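Local coordinates for regulatory Subunit of Protein Kinase A (cAMP-dependent) from Euglena gracilis (Euglena gracilis, PDB 6RSX) that probably acts as the regulatory subunit of a cAMP-dependent protein kinase, binding cyclic AMP in each of its two cyclic nucleotide-binding domains, at residues N80-E85 and A111-L116. Numbering follows the deposited sequence.
With CMP (adenosine-3',5'-cyclic-monophosphate), chain B.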
# COMPACT_ATOMS: atom_id res chain seq x y z
N ASN A 80 -2.45 7.11 20.13
CA ASN A 80 -3.17 6.03 19.46
C ASN A 80 -2.82 5.90 17.98
O ASN A 80 -2.23 6.80 17.37
CB ASN A 80 -4.69 6.24 19.57
CG ASN A 80 -5.18 6.33 21.01
OD1 ASN A 80 -4.82 5.52 21.87
ND2 ASN A 80 -6.04 7.31 21.28
N PHE A 81 -3.16 4.74 17.43
CA PHE A 81 -3.18 4.47 16.00
C PHE A 81 -4.63 4.32 15.56
O PHE A 81 -5.44 3.70 16.27
CB PHE A 81 -2.36 3.20 15.73
CG PHE A 81 -2.42 2.73 14.31
CD1 PHE A 81 -1.77 3.42 13.32
CD2 PHE A 81 -2.95 1.51 14.03
CE1 PHE A 81 -1.77 2.94 11.96
CE2 PHE A 81 -2.96 1.02 12.71
CZ PHE A 81 -2.33 1.73 11.70
N TYR A 82 -4.99 4.91 14.40
CA TYR A 82 -6.39 5.02 14.02
C TYR A 82 -6.65 4.41 12.64
O TYR A 82 -5.80 4.48 11.75
CB TYR A 82 -6.86 6.50 13.95
CG TYR A 82 -6.78 7.22 15.30
CD1 TYR A 82 -7.83 7.14 16.20
CD2 TYR A 82 -5.68 8.03 15.62
CE1 TYR A 82 -7.79 7.80 17.42
CE2 TYR A 82 -5.62 8.69 16.84
CZ TYR A 82 -6.69 8.59 17.73
OH TYR A 82 -6.68 9.25 18.93
N VAL A 83 -7.85 3.83 12.49
CA VAL A 83 -8.39 3.51 11.15
C VAL A 83 -9.74 4.21 11.00
O VAL A 83 -10.59 4.14 11.87
CB VAL A 83 -8.54 1.98 10.93
CG1 VAL A 83 -8.99 1.65 9.47
CG2 VAL A 83 -7.25 1.23 11.25
N ILE A 84 -9.97 4.84 9.84
CA ILE A 84 -11.22 5.53 9.61
C ILE A 84 -12.32 4.50 9.30
O ILE A 84 -12.16 3.65 8.42
CB ILE A 84 -11.08 6.52 8.44
CG1 ILE A 84 -10.07 7.63 8.80
CG2 ILE A 84 -12.46 7.11 8.15
CD1 ILE A 84 -9.80 8.65 7.64
N GLU A 85 -13.45 4.62 9.99
CA GLU A 85 -14.64 3.85 9.67
C GLU A 85 -15.58 4.65 8.76
O GLU A 85 -16.02 4.13 7.72
CB GLU A 85 -15.37 3.44 10.96
CG GLU A 85 -16.59 2.53 10.66
CD GLU A 85 -17.22 2.05 11.98
OE1 GLU A 85 -17.37 2.87 12.91
OE2 GLU A 85 -17.47 0.83 12.10
N ALA A 111 -8.50 3.90 5.62
CA ALA A 111 -7.16 4.46 5.76
C ALA A 111 -6.75 4.48 7.23
O ALA A 111 -7.57 4.70 8.13
CB ALA A 111 -7.07 5.87 5.20
N SER A 112 -5.49 4.26 7.45
CA SER A 112 -5.01 4.37 8.83
C SER A 112 -4.07 5.57 8.93
O SER A 112 -3.49 6.03 7.93
CB SER A 112 -4.33 3.07 9.25
OG SER A 112 -3.31 2.71 8.33
N PHE A 113 -3.88 6.03 10.17
CA PHE A 113 -2.95 7.10 10.46
C PHE A 113 -2.52 7.02 11.94
O PHE A 113 -3.28 6.58 12.82
CB PHE A 113 -3.51 8.51 10.15
CG PHE A 113 -4.77 8.84 10.86
CD1 PHE A 113 -6.01 8.47 10.35
CD2 PHE A 113 -4.74 9.59 12.05
CE1 PHE A 113 -7.19 8.80 11.02
CE2 PHE A 113 -5.91 9.92 12.71
CZ PHE A 113 -7.15 9.52 12.21
N GLY A 114 -1.33 7.54 12.18
CA GLY A 114 -0.82 7.70 13.54
C GLY A 114 0.21 6.66 13.93
O GLY A 114 0.55 6.56 15.11
N GLU A 115 0.77 5.94 12.97
CA GLU A 115 1.71 4.89 13.31
C GLU A 115 3.12 5.43 13.59
O GLU A 115 3.85 4.80 14.36
CB GLU A 115 1.75 3.84 12.18
CG GLU A 115 2.64 4.15 11.00
CD GLU A 115 2.02 5.08 9.96
OE1 GLU A 115 0.88 5.57 10.15
OE2 GLU A 115 2.72 5.34 8.96
N LEU A 116 3.50 6.55 12.97
CA LEU A 116 4.91 6.97 13.02
C LEU A 116 5.32 7.28 14.46
O LEU A 116 6.37 6.83 14.92
CB LEU A 116 5.14 8.20 12.17
CG LEU A 116 4.95 8.02 10.63
CD1 LEU A 116 5.19 9.34 9.94
CD2 LEU A 116 5.88 6.93 10.09
P CMP B . 2.12 10.25 13.03
O1P CMP B . 2.08 9.36 14.32
O2P CMP B . 3.27 11.09 12.66
O5' CMP B . 0.91 11.30 13.09
C5' CMP B . 0.42 11.93 11.91
C4' CMP B . 0.16 10.84 10.91
O4' CMP B . -0.25 11.30 9.62
C3' CMP B . 1.38 10.02 10.59
O3' CMP B . 1.79 9.24 11.69
C2' CMP B . 0.93 9.23 9.36
O2' CMP B . 0.22 8.08 9.79
C1' CMP B . -0.06 10.23 8.70
N9 CMP B . 0.41 10.81 7.44
C8 CMP B . -0.32 10.87 6.28
N7 CMP B . 0.39 11.51 5.37
C5 CMP B . 1.57 11.80 5.94
C6 CMP B . 2.65 12.43 5.38
N6 CMP B . 2.87 12.96 4.06
N1 CMP B . 3.76 12.62 6.06
C2 CMP B . 3.78 12.21 7.37
N3 CMP B . 2.71 11.57 7.95
C4 CMP B . 1.60 11.38 7.21
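Phe-113 lies with one face of its ring over CB of Tyr-82, which stands 3.7 Å from the ring centroid in a CH-pi contact. The aromatic planes are 23° apart but slid past one another; the rings barely overlap, and CD2 of Tyr-82 comes within 3.5 Å of CE2 of Phe-113. CG of Phe-113 sits between its backbone N and carbonyl carbon (chi1 58°), which folds the ring back over the neighbouring strand, where CG1 of Ile-84 abuts its edge at CE1. An alanine in place of Phe-113 would probably open a gap between Tyr-82, Ile-84 and Ile-71 and Met-72 of strand 70-72, leaving the tyrosine ring freer to shift. At its far end that ring is tethered by ND2 of Asn-80, which reaches OH of Tyr-82 within its own amide plane.

Beneath the rings, Tyr-82 and Phe-113 form a hydrogen-bonded antiparallel pair, N to O in both directions at 2.9 Å, and Ile-84 N extends the pairing to Ala-111 O. Next to Ser-112, which shares a face of the sheet with Val-83, the Phe-81 ring (CG anti to the backbone N, chi1 174°) brings CZ within 3.4 Å of Ser-112 CB and CE1 close to Glu-115 CB. The polar end of Ser-112 turns to Asn-42.

The strand ends at Gly-114, where a CB would clash with Asn-80 O and, at this positive phi, with the preceding carbonyl; its N-H points nearly straight at O2' of cyclic AMP, 2.9 Å away. The same hydroxyl donates to OE1 of Glu-115 at 2.6 Å, while OE2 is held by Arg-156 and Tyr-175. Arg-124 bonds the ligand and the carbonyls of Asn-80 and Gly-114; the Phe-Gly-Glu turn into a short helix opens the phosphate-binding cassette of cyclic nucleotide-binding domains.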